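Local structure of pyridoxal 5'-phosphate synthase subunit PdxT (Thermus thermophilus, 2YWD) at residues L40-V45 against R183-L188; L100-A105 against V161-V166; H132-R137 against P173-D178. The protein probably hydrolyses glutamine to glutamate and ammonia, the ammonia being passed to the partner subunit PdxS to make pyridoxal 5'-phosphate. All blocks are in the same frame, centred on the assembly; numbering follows the deposited sequence.

From the N terminus, the chain reaches 40-45 first, and contact 1 closes the longest loop when helix 180-189 returns onto strand 42-45 near the C terminus. Contacts 2 and 3 both nest inside that loop and cross each other: the chain passes 100-105, then 132-137, then 161-166, then 173-178. Contact 2 ties the small sheet containing strand 103-108 to the hairpin at the end of strand 157-163 in the large sheet. Contact 3 sets strand 129-136 of the two-stranded sheet against the loop before the last helix. Contacts 1 and 2 touch where Y184 OH probably bonds R162 NH1, whereas contacts 2 and 3 lie on opposite sides of the chain's centre.

Contact 1 (L40-V45 against R183-L188); sequences LKALIV and RYFLEL
F185 reaches from the helix to A42 and I44 on the strand, and its ring carries nearly all of this contact. From CB, which points toward the strand, CG leaves anti to the backbone N (chi1 172°). Along one side of the ring, CE2 is the first atom to meet the strand closely: it lies 3.6 Å from A42 CB and 3.8 Å from I44 CG1, so it sits between two residues of the same strand face. At the tip, CZ comes 3.7 Å from A42 CB and 3.8 Å from the carbonyl oxygen L43 O. All three partners approach the ring obliquely. This is a helix laid on the central, largely parallel sheet of a class I glutamine amidotransferase, with strand 42-45 between strands 5-8 and 76-80. Strand 76-80 contributes too, through A76 and the ring of F78, which meets F185 with the planes at about 45°. An alanine in place of F185 would probably open a gap between helix and sheet and leave A42, I44 and F78 without their common packing partner. L186 adds a looser touch, its CD2 4.4 Å from A42 CB. I44 also packs on H17 and L21 of helix 14-22, and its side chain lies about 7 Å from that of E174, a predicted charge-relay residue.

Contact 2 (L100-A105 against V161-V166); sequences LGVLEA and VRQGKV
Q163 spends both polar atoms of its side-chain amide on the backbone either side of L103: NE2 donates to V102 O at 3.0 Å, and OE1 accepts from E104 N at 2.9 Å. The second bond is nearly straight, with an N-H...O angle of 173°. In the first, V102 O lies close to the amide plane, while NE2 stands 43° above the carbonyl plane of V102. The glutamine reaches across because CG is anti to its backbone N (chi1 174°) and the chain stays extended beyond it. Nearer the root of the glutamine, L103 CD1 lies 3.7 Å from Q163 CB, and its other methyl, CD2, crosses to V161 CG2 at 4.1 Å. V102 and V166 meet tip to tip, CG1 to CG2, at 4.2 Å. E104 CB lies 3.4 Å from Q163 OE1, beside the N-H that the oxygen accepts. Q163 to V166 form a type II' turn with G164 as its second residue, closing the hairpin between strands 157-163 and 166-169 of the large sheet; R162 NE bonds G164 O on the turn. The contact thus joins this hairpin to the start of strand 103-108 in the small three-stranded sheet. With a donor facing an acceptor at each end, the amide's orientation is settled: a flipped group would set oxygen against oxygen at V102 and N-H against N-H at E104.

Contact 3 (H132-R137 against P173-D178); sequences HGVFIR and PELTED
V134 and I136 meet L175 in the close-packed half of this surface contact, where L175 is exposed even as it packs. L175 CD1 lies 3.7 Å from I136 CD1 and 3.9 Å from V134 CG1; the leucine side chain crosses both at about a right angle. T176 extends the apolar patch: it and V134 slide past each other in opposite directions, CG2 to CG2 at 3.9 Å. T176 CG2 also comes 3.5 Å from the backbone oxygen H132 O. The threonine is turned by its own loop. With chi1 at 73°, OG1 lies between the backbone N and carbonyl carbon, where it donates to P173 O at 2.8 Å and accepts from D178 N, an ST turn. This loop carries the acidic end of the Cys-His-Glu triad predicted for class I glutamine amidotransferases: E174 OE2 bonds H172 ND1, and L175 lies beside H172. The facing strand ends at I136, and R137 follows it; both are predicted to bind glutamine. Toward solvent-exposed H132 the packing thins out. T176 CG2 only skirts the imidazole edge, 4.2 Å from H132 CD2, and there is room for a water, which accepts from H132 N at 2.9 Å and donates to the carboxylate oxygen D178 OD2. That same oxygen forms a salt bridge with R180.

Contact 1 (L40-V45 against R183-L188)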
loop_
_atom_site.group_PDB
_atom_site.type_symbol
_atom_site.label_atom_id
_atom_site.label_comp_id
_atom_site.label_asym_id
_atom_site.label_seq_id
_atom_site.Cartn_x
_atom_site.Cartn_y
_atom_site.Cartn_z
ATOM N N LEU A 40 13.722 -5.546 -8.845
ATOM C CA LEU A 40 12.739 -5.756 -7.787
ATOM C C LEU A 40 11.591 -6.669 -8.200
ATOM O O LEU A 40 11.163 -6.670 -9.355
ATOM C CB LEU A 40 12.147 -4.419 -7.323
ATOM C CG LEU A 40 13.037 -3.395 -6.615
ATOM C CD1 LEU A 40 12.195 -2.169 -6.280
ATOM C CD2 LEU A 40 13.638 -3.998 -5.342
ATOM N N LYS A 41 11.106 -7.455 -7.246
ATOM C CA LYS A 41 9.968 -8.338 -7.476
ATOM C C LYS A 41 8.783 -7.750 -6.717
ATOM O O LYS A 41 7.627 -8.029 -7.030
ATOM C CB LYS A 41 10.239 -9.745 -6.942
ATOM C CG LYS A 41 11.297 -10.527 -7.698
ATOM C CD LYS A 41 11.485 -11.902 -7.074
ATOM C CE LYS A 41 12.558 -12.702 -7.801
ATOM N NZ LYS A 41 12.747 -14.050 -7.189
ATOM N N ALA A 42 9.084 -6.932 -5.711
ATOM C CA ALA A 42 8.047 -6.320 -4.889
ATOM C C ALA A 42 8.415 -4.906 -4.466
ATOM O O ALA A 42 9.578 -4.609 -4.190
ATOM C CB ALA A 42 7.794 -7.176 -3.649
ATOM N N LEU A 43 7.409 -4.040 -4.413
ATOM C CA LEU A 43 7.603 -2.657 -4.008
ATOM C C LEU A 43 6.504 -2.241 -3.036
ATOM O O LEU A 43 5.322 -2.428 -3.310
ATOM C CB LEU A 43 7.566 -1.726 -5.223
ATOM C CG LEU A 43 7.635 -0.228 -4.907
ATOM C CD1 LEU A 43 9.013 0.116 -4.359
ATOM C CD2 LEU A 43 7.356 0.582 -6.173
ATOM N N ILE A 44 6.902 -1.689 -1.897
ATOM C CA ILE A 44 5.938 -1.221 -0.912
ATOM C C ILE A 44 5.891 0.299 -0.974
ATOM O O ILE A 44 6.931 0.951 -0.983
ATOM C CB ILE A 44 6.337 -1.619 0.521
ATOM C CG1 ILE A 44 6.311 -3.143 0.669
ATOM C CG2 ILE A 44 5.390 -0.957 1.527
ATOM C CD1 ILE A 44 6.743 -3.632 2.040
ATOM N N VAL A 45 4.686 0.851 -1.046
ATOM C CA VAL A 45 4.498 2.296 -1.060
ATOM C C VAL A 45 3.962 2.544 0.348
ATOM O O VAL A 45 2.842 2.150 0.677
ATOM C CB VAL A 45 3.480 2.716 -2.140
ATOM C CG1 VAL A 45 3.345 4.233 -2.170
ATOM C CG2 VAL A 45 3.946 2.208 -3.504
ATOM N N ARG A 183 4.767 -10.883 4.974
ATOM C CA ARG A 183 5.137 -12.177 4.397
ATOM C C ARG A 183 4.084 -12.597 3.371
ATOM O O ARG A 183 4.412 -13.128 2.308
ATOM C CB ARG A 183 5.270 -13.243 5.496
ATOM C CG ARG A 183 5.505 -14.666 4.967
ATOM C CD ARG A 183 6.761 -14.755 4.105
ATOM N NE ARG A 183 7.990 -14.713 4.893
ATOM C CZ ARG A 183 9.207 -14.582 4.373
ATOM N NH1 ARG A 183 9.361 -14.473 3.059
ATOM N NH2 ARG A 183 10.273 -14.585 5.161
ATOM N N TYR A 184 2.815 -12.356 3.693
ATOM C CA TYR A 184 1.716 -12.685 2.786
ATOM C C TYR A 184 1.977 -11.986 1.450
ATOM O O TYR A 184 1.812 -12.575 0.376
ATOM C CB TYR A 184 0.388 -12.201 3.378
ATOM C CG TYR A 184 -0.800 -12.333 2.450
ATOM C CD1 TYR A 184 -1.432 -13.562 2.259
ATOM C CD2 TYR A 184 -1.279 -11.231 1.746
ATOM C CE1 TYR A 184 -2.517 -13.688 1.385
ATOM C CE2 TYR A 184 -2.355 -11.345 0.872
ATOM C CZ TYR A 184 -2.970 -12.575 0.696
ATOM O OH TYR A 184 -4.036 -12.690 -0.171
ATOM N N PHE A 185 2.391 -10.724 1.526
ATOM C CA PHE A 185 2.690 -9.937 0.333
ATOM C C PHE A 185 3.882 -10.504 -0.439
ATOM O O PHE A 185 3.828 -10.647 -1.665
ATOM C CB PHE A 185 2.965 -8.473 0.713
ATOM C CG PHE A 185 3.468 -7.632 -0.435
ATOM C CD1 PHE A 185 2.748 -7.550 -1.624
ATOM C CD2 PHE A 185 4.670 -6.937 -0.329
ATOM C CE1 PHE A 185 3.219 -6.787 -2.696
ATOM C CE2 PHE A 185 5.151 -6.170 -1.396
ATOM C CZ PHE A 185 4.423 -6.096 -2.581
ATOM N N LEU A 186 4.958 -10.830 0.268
ATOM C CA LEU A 186 6.138 -11.373 -0.396
ATOM C C LEU A 186 5.823 -12.701 -1.079
ATOM O O LEU A 186 6.347 -12.995 -2.154
ATOM C CB LEU A 186 7.281 -11.558 0.603
ATOM C CG LEU A 186 7.782 -10.279 1.274
ATOM C CD1 LEU A 186 9.077 -10.582 2.018
ATOM C CD2 LEU A 186 8.013 -9.194 0.225
ATOM N N GLU A 187 4.967 -13.498 -0.453
ATOM C CA GLU A 187 4.585 -14.785 -1.021
ATOM C C GLU A 187 3.846 -14.588 -2.342
ATOM O O GLU A 187 4.122 -15.280 -3.321
ATOM C CB GLU A 187 3.705 -15.563 -0.035
ATOM C CG GLU A 187 4.450 -16.084 1.194
ATOM C CD GLU A 187 5.264 -17.341 0.912
ATOM O OE1 GLU A 187 4.650 -18.412 0.710
ATOM O OE2 GLU A 187 6.515 -17.260 0.890
ATOM N N LEU A 188 2.916 -13.638 -2.381
ATOM C CA LEU A 188 2.170 -13.399 -3.609
ATOM C C LEU A 188 3.056 -12.751 -4.679
ATOM O O LEU A 188 2.766 -12.841 -5.875
ATOM C CB LEU A 188 0.928 -12.540 -3.323
ATOM C CG LEU A 188 1.031 -11.040 -3.032
ATOM C CD1 LEU A 188 1.238 -10.269 -4.332
ATOM C CD2 LEU A 188 -0.256 -10.574 -2.364
#

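Contact 2 (L100-A105 against V161-V166)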
loop_
_atom_site.group_PDB
_atom_site.type_symbol
_atom_site.label_atom_id
_atom_site.label_comp_id
_atom_site.label_asym_id
_atom_site.label_seq_id
_atom_site.Cartn_x
_atom_site.Cartn_y
_atom_site.Cartn_z
ATOM N N LEU A 100 -0.764 6.463 -9.201
ATOM C CA LEU A 100 -0.573 5.356 -10.137
ATOM C C LEU A 100 -1.929 4.979 -10.732
ATOM O O LEU A 100 -2.068 4.860 -11.949
ATOM C CB LEU A 100 0.040 4.140 -9.428
ATOM C CG LEU A 100 0.210 2.891 -10.301
ATOM C CD1 LEU A 100 1.100 3.211 -11.502
ATOM C CD2 LEU A 100 0.819 1.767 -9.469
ATOM N N GLY A 101 -2.913 4.775 -9.859
ATOM C CA GLY A 101 -4.261 4.456 -10.297
ATOM C C GLY A 101 -4.525 3.108 -10.942
ATOM O O GLY A 101 -5.426 2.993 -11.771
ATOM N N VAL A 102 -3.769 2.083 -10.565
ATOM C CA VAL A 102 -3.965 0.758 -11.147
ATOM C C VAL A 102 -5.056 -0.036 -10.425
ATOM O O VAL A 102 -5.719 -0.884 -11.024
ATOM C CB VAL A 102 -2.643 -0.058 -11.129
ATOM C CG1 VAL A 102 -2.190 -0.298 -9.699
ATOM C CG2 VAL A 102 -2.835 -1.379 -11.860
ATOM N N LEU A 103 -5.246 0.243 -9.139
ATOM C CA LEU A 103 -6.255 -0.459 -8.351
ATOM C C LEU A 103 -7.661 0.064 -8.649
ATOM O O LEU A 103 -7.926 1.260 -8.520
ATOM C CB LEU A 103 -5.949 -0.295 -6.860
ATOM C CG LEU A 103 -6.938 -0.916 -5.873
ATOM C CD1 LEU A 103 -6.905 -2.429 -6.003
ATOM C CD2 LEU A 103 -6.580 -0.489 -4.454
ATOM N N GLU A 104 -8.557 -0.833 -9.055
ATOM C CA GLU A 104 -9.935 -0.452 -9.358
ATOM C C GLU A 104 -10.679 -0.164 -8.066
ATOM O O GLU A 104 -11.395 -1.016 -7.545
ATOM C CB GLU A 104 -10.655 -1.571 -10.114
ATOM C CG GLU A 104 -10.184 -1.781 -11.544
ATOM C CD GLU A 104 -10.400 -0.564 -12.425
ATOM O OE1 GLU A 104 -11.430 0.125 -12.261
ATOM O OE2 GLU A 104 -9.544 -0.309 -13.297
ATOM N N ALA A 105 -10.508 1.046 -7.551
ATOM C CA ALA A 105 -11.163 1.424 -6.314
ATOM C C ALA A 105 -11.328 2.930 -6.205
ATOM O O ALA A 105 -10.588 3.691 -6.820
ATOM C CB ALA A 105 -10.357 0.908 -5.129
ATOM N N VAL A 161 -7.532 -4.922 0.671
ATOM C CA VAL A 161 -8.029 -5.429 -0.598
ATOM C C VAL A 161 -6.901 -5.876 -1.512
ATOM O O VAL A 161 -5.770 -5.408 -1.396
ATOM C CB VAL A 161 -8.868 -4.365 -1.333
ATOM C CG1 VAL A 161 -10.025 -3.913 -0.453
ATOM C CG2 VAL A 161 -7.990 -3.179 -1.710
ATOM N N ARG A 162 -7.224 -6.780 -2.427
ATOM C CA ARG A 162 -6.239 -7.302 -3.361
ATOM C C ARG A 162 -6.781 -7.401 -4.782
ATOM O O ARG A 162 -7.934 -7.769 -5.000
ATOM C CB ARG A 162 -5.762 -8.683 -2.899
ATOM C CG ARG A 162 -4.841 -9.388 -3.888
ATOM C CD ARG A 162 -4.361 -10.738 -3.366
ATOM N NE ARG A 162 -3.549 -11.434 -4.364
ATOM C CZ ARG A 162 -2.941 -12.603 -4.169
ATOM N NH1 ARG A 162 -3.039 -13.231 -3.005
ATOM N NH2 ARG A 162 -2.234 -13.149 -5.150
ATOM N N GLN A 163 -5.933 -7.049 -5.739
ATOM C CA GLN A 163 -6.268 -7.118 -7.150
ATOM C C GLN A 163 -5.028 -7.678 -7.825
ATOM O O GLN A 163 -4.099 -6.935 -8.142
ATOM C CB GLN A 163 -6.579 -5.729 -7.701
ATOM C CG GLN A 163 -6.790 -5.696 -9.201
ATOM C CD GLN A 163 -6.957 -4.285 -9.727
ATOM O OE1 GLN A 163 -7.967 -3.628 -9.473
ATOM N NE2 GLN A 163 -5.958 -3.807 -10.460
ATOM N N GLY A 164 -5.009 -8.992 -8.026
ATOM C CA GLY A 164 -3.854 -9.614 -8.648
ATOM C C GLY A 164 -2.647 -9.482 -7.738
ATOM O O GLY A 164 -2.679 -9.930 -6.591
ATOM N N LYS A 165 -1.587 -8.854 -8.235
ATOM C CA LYS A 165 -0.380 -8.674 -7.440
ATOM C C LYS A 165 -0.309 -7.300 -6.780
ATOM O O LYS A 165 0.763 -6.844 -6.387
ATOM C CB LYS A 165 0.857 -8.921 -8.305
ATOM C CG LYS A 165 1.083 -10.397 -8.596
ATOM C CD LYS A 165 2.319 -10.623 -9.445
ATOM C CE LYS A 165 2.689 -12.102 -9.497
ATOM N NZ LYS A 165 1.567 -12.949 -9.983
ATOM N N VAL A 166 -1.465 -6.653 -6.660
ATOM C CA VAL A 166 -1.567 -5.337 -6.029
ATOM C C VAL A 166 -2.349 -5.503 -4.731
ATOM O O VAL A 166 -3.489 -5.970 -4.736
ATOM C CB VAL A 166 -2.314 -4.330 -6.929
ATOM C CG1 VAL A 166 -2.452 -2.988 -6.211
ATOM C CG2 VAL A 166 -1.562 -4.141 -8.232
#

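Contact 3 (H132-R137 against P173-D178)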
loop_
_atom_site.group_PDB
_atom_site.type_symbol
_atom_site.label_atom_id
_atom_site.label_comp_id
_atom_site.label_asym_id
_atom_site.label_seq_id
_atom_site.Cartn_x
_atom_site.Cartn_y
_atom_site.Cartn_z
ATOM N N HIS A 132 -3.618 -7.196 14.115
ATOM C CA HIS A 132 -3.861 -5.925 14.792
ATOM C C HIS A 132 -3.764 -4.754 13.818
ATOM O O HIS A 132 -2.684 -4.450 13.308
ATOM C CB HIS A 132 -2.852 -5.733 15.927
ATOM C CG HIS A 132 -3.133 -4.540 16.787
ATOM N ND1 HIS A 132 -4.281 -4.421 17.540
ATOM C CD2 HIS A 132 -2.420 -3.410 17.004
ATOM C CE1 HIS A 132 -4.263 -3.268 18.185
ATOM N NE2 HIS A 132 -3.146 -2.636 17.877
ATOM N N GLY A 133 -4.893 -4.093 13.577
ATOM C CA GLY A 133 -4.921 -2.971 12.653
ATOM C C GLY A 133 -4.740 -1.608 13.298
ATOM O O GLY A 133 -5.507 -1.220 14.179
ATOM N N VAL A 134 -3.718 -0.883 12.851
ATOM C CA VAL A 134 -3.423 0.451 13.362
ATOM C C VAL A 134 -3.854 1.477 12.320
ATOM O O VAL A 134 -3.316 1.515 11.211
ATOM C CB VAL A 134 -1.913 0.608 13.658
ATOM C CG1 VAL A 134 -1.612 2.037 14.113
ATOM C CG2 VAL A 134 -1.490 -0.390 14.745
ATOM N N PHE A 135 -4.834 2.300 12.688
ATOM C CA PHE A 135 -5.387 3.324 11.802
ATOM C C PHE A 135 -5.031 4.751 12.250
ATOM O O PHE A 135 -5.216 5.113 13.413
ATOM C CB PHE A 135 -6.916 3.187 11.750
ATOM C CG PHE A 135 -7.405 1.869 11.200
ATOM C CD1 PHE A 135 -7.866 1.775 9.888
ATOM C CD2 PHE A 135 -7.437 0.730 12.006
ATOM C CE1 PHE A 135 -8.358 0.566 9.386
ATOM C CE2 PHE A 135 -7.925 -0.485 11.513
ATOM C CZ PHE A 135 -8.389 -0.566 10.199
ATOM N N ILE A 136 -4.527 5.555 11.316
ATOM C CA ILE A 136 -4.160 6.947 11.597
ATOM C C ILE A 136 -4.635 7.825 10.435
ATOM O O ILE A 136 -4.099 7.738 9.332
ATOM C CB ILE A 136 -2.628 7.084 11.764
ATOM C CG1 ILE A 136 -2.167 6.242 12.962
ATOM C CG2 ILE A 136 -2.248 8.544 11.959
ATOM C CD1 ILE A 136 -0.659 6.192 13.149
ATOM N N ARG A 137 -5.640 8.666 10.681
ATOM C CA ARG A 137 -6.202 9.526 9.633
ATOM C C ARG A 137 -6.504 8.636 8.429
ATOM O O ARG A 137 -6.366 9.042 7.277
ATOM C CB ARG A 137 -5.203 10.618 9.231
ATOM C CG ARG A 137 -4.919 11.649 10.317
ATOM C CD ARG A 137 -4.118 12.819 9.758
ATOM N NE ARG A 137 -2.866 12.371 9.159
ATOM C CZ ARG A 137 -1.770 12.067 9.848
ATOM N NH1 ARG A 137 -1.760 12.174 11.171
ATOM N NH2 ARG A 137 -0.688 11.640 9.213
ATOM N N PRO A 173 0.297 -2.021 8.857
ATOM C CA PRO A 173 0.831 -3.264 9.422
ATOM C C PRO A 173 2.255 -3.071 9.936
ATOM O O PRO A 173 2.701 -3.782 10.840
ATOM C CB PRO A 173 0.769 -4.234 8.245
ATOM C CG PRO A 173 0.967 -3.331 7.059
ATOM C CD PRO A 173 0.080 -2.150 7.406
ATOM N N GLU A 174 2.961 -2.097 9.363
ATOM C CA GLU A 174 4.339 -1.813 9.754
ATOM C C GLU A 174 4.414 -1.128 11.116
ATOM O O GLU A 174 5.504 -0.930 11.658
ATOM C CB GLU A 174 5.039 -0.939 8.702
ATOM C CG GLU A 174 4.670 0.545 8.751
ATOM C CD GLU A 174 3.322 0.867 8.132
ATOM O OE1 GLU A 174 2.556 -0.070 7.811
ATOM O OE2 GLU A 174 3.026 2.072 7.967
ATOM N N LEU A 175 3.264 -0.754 11.667
ATOM C CA LEU A 175 3.248 -0.113 12.977
ATOM C C LEU A 175 2.998 -1.131 14.080
ATOM O O LEU A 175 2.650 -0.778 15.212
ATOM C CB LEU A 175 2.211 1.013 13.026
ATOM C CG LEU A 175 2.629 2.245 12.214
ATOM C CD1 LEU A 175 1.629 3.371 12.424
ATOM C CD2 LEU A 175 4.028 2.693 12.648
ATOM N N THR A 176 3.179 -2.400 13.729
ATOM C CA THR A 176 3.041 -3.509 14.665
ATOM C C THR A 176 4.321 -4.309 14.456
ATOM O O THR A 176 5.074 -4.041 13.519
ATOM C CB THR A 176 1.849 -4.436 14.326
ATOM O OG1 THR A 176 2.165 -5.221 13.167
ATOM C CG2 THR A 176 0.589 -3.622 14.055
ATOM N N GLU A 177 4.576 -5.286 15.318
ATOM C CA GLU A 177 5.770 -6.104 15.158
ATOM C C GLU A 177 5.424 -7.426 14.474
ATOM O O GLU A 177 6.271 -8.308 14.341
ATOM C CB GLU A 177 6.426 -6.357 16.516
ATOM C CG GLU A 177 6.926 -5.085 17.182
ATOM C CD GLU A 177 7.959 -5.357 18.251
ATOM O OE1 GLU A 177 8.991 -5.984 17.927
ATOM O OE2 GLU A 177 7.744 -4.946 19.410
ATOM N N ASP A 178 4.176 -7.538 14.029
ATOM C CA ASP A 178 3.671 -8.731 13.349
ATOM C C ASP A 178 4.027 -8.624 11.862
ATOM O O ASP A 178 3.507 -7.762 11.160
ATOM C CB ASP A 178 2.150 -8.798 13.516
ATOM C CG ASP A 178 1.558 -10.107 13.032
ATOM O OD1 ASP A 178 2.189 -10.783 12.194
ATOM O OD2 ASP A 178 0.445 -10.451 13.482
HETATM O O HOH W 1 -1.160 -8.633 14.818
#